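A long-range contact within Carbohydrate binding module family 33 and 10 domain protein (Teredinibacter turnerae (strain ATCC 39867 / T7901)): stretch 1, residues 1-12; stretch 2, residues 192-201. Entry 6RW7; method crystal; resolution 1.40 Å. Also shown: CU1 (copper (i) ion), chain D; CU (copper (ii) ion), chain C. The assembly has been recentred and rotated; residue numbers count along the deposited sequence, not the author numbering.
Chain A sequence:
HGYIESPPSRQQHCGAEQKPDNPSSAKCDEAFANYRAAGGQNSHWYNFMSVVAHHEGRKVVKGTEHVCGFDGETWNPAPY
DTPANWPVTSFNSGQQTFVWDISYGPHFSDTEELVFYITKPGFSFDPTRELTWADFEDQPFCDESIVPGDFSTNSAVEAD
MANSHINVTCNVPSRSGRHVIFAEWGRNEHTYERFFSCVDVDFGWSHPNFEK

Stretch 1, residues 1-12: HGYIESPPSRQQ
Stretch 2, residues 192-201: YERFFSCVDV

Stretch 2 is mostly strand, from Glu-193 through Val-201 and beyond, with Tyr-192 in a loop before it; it carries the N-terminal segment along its length. In stretch 1 the short strand 3-6 runs in roughly the same N-to-C direction, the directions 41° apart and the axes 6.2 Å apart at closest approach, and the chain then turns through a cis peptide before Pro-7 into a helix starting at Arg-10. In register, Gly-2 CA is 6.4 Å from Phe-195 CA, Tyr-3 CA is 5.4 Å from Ser-197 CA, and Ser-9 CA is 4.2 Å from Val-199 CA. Together the stretches bury 661 Å².

Glu-193 starts the contact lightly, its t,t side chain bringing OE1 to 4.5 Å from His-1 CE1. Phe-195, in rotamer m with chi2 at 89°, points toward stretch 1 and offers a ring face to the chain terminus: His-1 CA lies 3.7 Å from the Phe-195 ring centroid in a CH-pi contact, and His-1 N is 3.3 Å from Phe-195 CZ. The flat ring thus supports the backbone while His-1 (chi1 m, chi2 60°) binds the copper(I) ion CU1 through His-1 N at 2.2 Å and His-1 ND1 at 1.9 Å. Gly-2, extended at phi/psi -173/176, sets its N over the same face, 3.9 Å from Phe-195 CD2.

Phe-196 turns its side chain away and contributes its carbonyl: Gln-11 NE2 donates to Phe-196 O at 2.9 Å. Ser-197, chi1 t at phi/psi -152/127, is the polar hub. Ile-4 N donates to Ser-197 OG at 3.0 Å, and Ser-197 OG donates to Gln-11 OE1 at 2.7 Å, so one small hydroxyl joins the short strand to the helix. Gln-11 (chi1 m, chi2 124°) suits the site because its amide has both a donor and an acceptor.

Cys-198 presents backbone here. Arg-10 N, at helical phi/psi -57/-39, donates to Cys-198 O at 2.9 Å and 163°. Water 3 links Cys-198 N (2.9 Å) to Gln-11 OE1 (2.8 Å). Ser-9, chi1 p, caps the helix, Ser-9 OG accepting from Gln-12 N at 3.2 Å; Ser-9 OG also donates to Ile-4 O at 2.7 Å, closing the turn.

Val-199, chi1 t at -122/126, fills the apolar step: Val-199 CG1 packs 3.8 Å from Pro-7 CG, and Val-199 CG2 lies 4.1 Å from Ile-4 CG2, with Ile-4 in m,t. Asp-200, chi1 m, ends the contact with a two-pronged salt bridge. Arg-10, extended as m,t,t, donates from NE to Asp-200 OD2 at 2.7 Å and from NH2 to Asp-200 OD1 at 3.0 Å. Water 2 donates to Pro-8 O and Asp-200 O, both at 2.8 Å.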

# COMPACT_ATOMS: atom_id res chain seq x y z
N HIS A 1 -10.77 2.92 -6.87
CA HIS A 1 -9.39 2.97 -7.38
C HIS A 1 -8.56 3.89 -6.51
O HIS A 1 -8.96 5.05 -6.32
CB HIS A 1 -9.36 3.45 -8.83
CG HIS A 1 -9.76 2.35 -9.74
ND1 HIS A 1 -11.02 1.76 -9.64
CD2 HIS A 1 -9.07 1.67 -10.67
CE1 HIS A 1 -11.09 0.76 -10.51
NE2 HIS A 1 -9.92 0.69 -11.17
N GLY A 2 -7.49 3.37 -5.95
CA GLY A 2 -6.73 4.18 -5.00
C GLY A 2 -5.44 3.55 -4.55
O GLY A 2 -5.11 2.41 -4.90
N TYR A 3 -4.74 4.33 -3.75
CA TYR A 3 -3.36 4.03 -3.29
C TYR A 3 -3.09 4.96 -2.12
O TYR A 3 -3.81 5.95 -1.94
CB TYR A 3 -2.35 4.23 -4.44
CG TYR A 3 -2.41 5.62 -5.02
CD1 TYR A 3 -3.38 5.95 -5.94
CD2 TYR A 3 -1.56 6.62 -4.58
CE1 TYR A 3 -3.53 7.25 -6.38
CE2 TYR A 3 -1.68 7.93 -5.04
CZ TYR A 3 -2.66 8.23 -5.95
OH TYR A 3 -2.80 9.52 -6.42
N ILE A 4 -2.06 4.67 -1.34
CA ILE A 4 -1.71 5.52 -0.20
C ILE A 4 -0.83 6.68 -0.70
O ILE A 4 0.27 6.45 -1.26
CB ILE A 4 -1.10 4.71 0.95
CG1 ILE A 4 -2.17 3.79 1.54
CG2 ILE A 4 -0.48 5.62 2.01
CD1 ILE A 4 -1.64 2.87 2.60
N GLU A 5 -1.28 7.88 -0.42
CA GLU A 5 -0.59 9.13 -0.79
C GLU A 5 0.39 9.56 0.29
O GLU A 5 1.47 10.08 -0.06
CB GLU A 5 -1.65 10.20 -1.06
CG GLU A 5 -1.09 11.58 -1.30
CD GLU A 5 -2.17 12.56 -1.76
OE1 GLU A 5 -2.96 12.20 -2.64
OE2 GLU A 5 -2.19 13.67 -1.22
N SER A 6 0.02 9.42 1.56
CA SER A 6 0.85 9.88 2.69
C SER A 6 0.74 8.87 3.82
O SER A 6 -0.37 8.55 4.21
CB SER A 6 0.41 11.25 3.18
OG SER A 6 1.25 11.63 4.24
N PRO A 7 1.85 8.31 4.35
CA PRO A 7 3.19 8.46 3.77
C PRO A 7 3.19 7.88 2.36
O PRO A 7 2.31 7.06 2.01
CB PRO A 7 4.07 7.61 4.68
CG PRO A 7 3.09 6.59 5.23
CD PRO A 7 1.82 7.37 5.48
N PRO A 8 4.10 8.32 1.49
CA PRO A 8 4.00 7.97 0.08
C PRO A 8 4.25 6.48 -0.15
O PRO A 8 5.32 5.98 0.12
CB PRO A 8 5.06 8.82 -0.63
CG PRO A 8 6.00 9.23 0.48
CD PRO A 8 5.17 9.29 1.75
N SER A 9 3.26 5.82 -0.74
CA SER A 9 3.35 4.40 -1.14
C SER A 9 4.21 4.25 -2.38
O SER A 9 4.60 5.24 -3.03
CB SER A 9 1.98 3.82 -1.43
OG SER A 9 1.42 4.43 -2.59
N ARG A 10 4.46 3.01 -2.75
CA ARG A 10 5.19 2.72 -4.01
C ARG A 10 4.45 3.37 -5.18
O ARG A 10 5.13 3.82 -6.12
CB ARG A 10 5.34 1.22 -4.21
CG ARG A 10 6.27 0.58 -3.19
CD ARG A 10 6.51 -0.89 -3.39
NE ARG A 10 7.48 -1.34 -2.38
CZ ARG A 10 8.02 -2.55 -2.34
NH1 ARG A 10 7.68 -3.49 -3.22
NH2 ARG A 10 8.93 -2.80 -1.41
N GLN A 11 3.12 3.35 -5.15
CA GLN A 11 2.30 3.91 -6.25
C GLN A 11 2.36 5.44 -6.27
O GLN A 11 2.25 6.04 -7.35
CB GLN A 11 0.85 3.48 -6.06
CG GLN A 11 0.68 1.98 -6.18
CD GLN A 11 0.03 1.40 -4.96
OE1 GLN A 11 0.64 1.41 -3.89
NE2 GLN A 11 -1.16 0.83 -5.14
N GLN A 12 2.53 6.07 -5.11
CA GLN A 12 2.67 7.54 -5.02
C GLN A 12 4.00 7.94 -5.66
O GLN A 12 4.03 8.86 -6.47
CB GLN A 12 2.56 8.00 -3.57
CG GLN A 12 2.82 9.49 -3.41
CD GLN A 12 1.78 10.35 -4.10
OE1 GLN A 12 0.59 10.05 -4.03
NE2 GLN A 12 2.18 11.47 -4.69
N TYR A 192 -17.04 -6.53 -3.09
CA TYR A 192 -15.80 -6.97 -2.40
C TYR A 192 -14.57 -6.39 -3.08
O TYR A 192 -13.46 -6.89 -2.87
CB TYR A 192 -15.70 -8.50 -2.28
CG TYR A 192 -16.46 -9.07 -1.10
CD1 TYR A 192 -16.21 -8.64 0.19
CD2 TYR A 192 -17.47 -10.00 -1.29
CE1 TYR A 192 -16.92 -9.16 1.28
CE2 TYR A 192 -18.16 -10.54 -0.22
CZ TYR A 192 -17.90 -10.11 1.07
OH TYR A 192 -18.63 -10.64 2.10
N GLU A 193 -14.71 -5.32 -3.83
CA GLU A 193 -13.53 -4.75 -4.53
C GLU A 193 -12.58 -4.17 -3.47
O GLU A 193 -13.04 -3.52 -2.52
CB GLU A 193 -13.98 -3.68 -5.52
CG GLU A 193 -12.87 -3.18 -6.40
CD GLU A 193 -13.42 -2.38 -7.55
OE1 GLU A 193 -13.63 -1.17 -7.37
OE2 GLU A 193 -13.74 -3.01 -8.59
N ARG A 194 -11.31 -4.45 -3.64
CA ARG A 194 -10.27 -4.17 -2.62
C ARG A 194 -9.02 -3.68 -3.34
O ARG A 194 -8.65 -4.26 -4.37
CB ARG A 194 -9.98 -5.44 -1.82
CG ARG A 194 -9.01 -5.27 -0.66
CD ARG A 194 -8.95 -6.56 0.16
NE ARG A 194 -10.25 -6.75 0.79
CZ ARG A 194 -10.60 -6.35 2.01
NH1 ARG A 194 -9.72 -5.85 2.88
NH2 ARG A 194 -11.87 -6.44 2.38
N PHE A 195 -8.39 -2.64 -2.81
CA PHE A 195 -7.17 -2.04 -3.39
C PHE A 195 -6.02 -2.21 -2.41
O PHE A 195 -6.26 -2.26 -1.18
CB PHE A 195 -7.41 -0.58 -3.76
CG PHE A 195 -8.45 -0.46 -4.83
CD1 PHE A 195 -9.78 -0.35 -4.49
CD2 PHE A 195 -8.09 -0.51 -6.17
CE1 PHE A 195 -10.75 -0.30 -5.48
CE2 PHE A 195 -9.06 -0.49 -7.16
CZ PHE A 195 -10.38 -0.39 -6.81
N PHE A 196 -4.83 -2.38 -2.95
CA PHE A 196 -3.62 -2.74 -2.18
C PHE A 196 -2.54 -1.68 -2.37
O PHE A 196 -2.36 -1.19 -3.46
CB PHE A 196 -3.11 -4.12 -2.61
CG PHE A 196 -4.15 -5.19 -2.49
CD1 PHE A 196 -5.02 -5.44 -3.53
CD2 PHE A 196 -4.30 -5.88 -1.30
CE1 PHE A 196 -6.00 -6.40 -3.39
CE2 PHE A 196 -5.28 -6.85 -1.17
CZ PHE A 196 -6.14 -7.10 -2.22
N SER A 197 -1.80 -1.39 -1.32
CA SER A 197 -0.75 -0.35 -1.37
C SER A 197 0.35 -0.68 -0.37
O SER A 197 0.03 -0.94 0.81
CB SER A 197 -1.37 0.99 -1.16
OG SER A 197 -0.49 2.06 -1.49
N CYS A 198 1.60 -0.72 -0.83
CA CYS A 198 2.79 -0.91 0.03
C CYS A 198 3.51 0.42 0.26
O CYS A 198 3.65 1.19 -0.69
CB CYS A 198 3.76 -1.89 -0.59
SG CYS A 198 3.23 -3.60 -0.32
N VAL A 199 3.99 0.63 1.47
CA VAL A 199 4.77 1.83 1.84
C VAL A 199 6.13 1.38 2.37
O VAL A 199 6.17 0.60 3.35
CB VAL A 199 4.03 2.67 2.90
CG1 VAL A 199 4.75 3.99 3.09
CG2 VAL A 199 2.57 2.89 2.53
N ASP A 200 7.19 1.91 1.79
CA ASP A 200 8.58 1.68 2.23
C ASP A 200 8.94 2.77 3.23
O ASP A 200 8.94 3.97 2.84
CB ASP A 200 9.52 1.66 1.01
CG ASP A 200 9.28 0.48 0.11
OD1 ASP A 200 9.68 -0.63 0.46
OD2 ASP A 200 8.63 0.66 -0.92
N VAL A 201 9.21 2.39 4.47
CA VAL A 201 9.48 3.35 5.57
C VAL A 201 10.79 3.02 6.27
O VAL A 201 11.18 1.85 6.33
CB VAL A 201 8.31 3.38 6.56
CG1 VAL A 201 7.13 4.13 5.94
CG2 VAL A 201 7.93 1.98 7.01
CU CU1 D . -12.30 2.14 -8.27
CU CU C . -4.74 13.30 -3.16
O HOH W 1 6.58 3.60 -0.38
O HOH W 2 7.86 6.02 1.27
O HOH W 3 2.40 -0.75 -3.61
O HOH W 4 -6.38 14.56 -3.88
O HOH W 5 -13.27 3.57 -10.15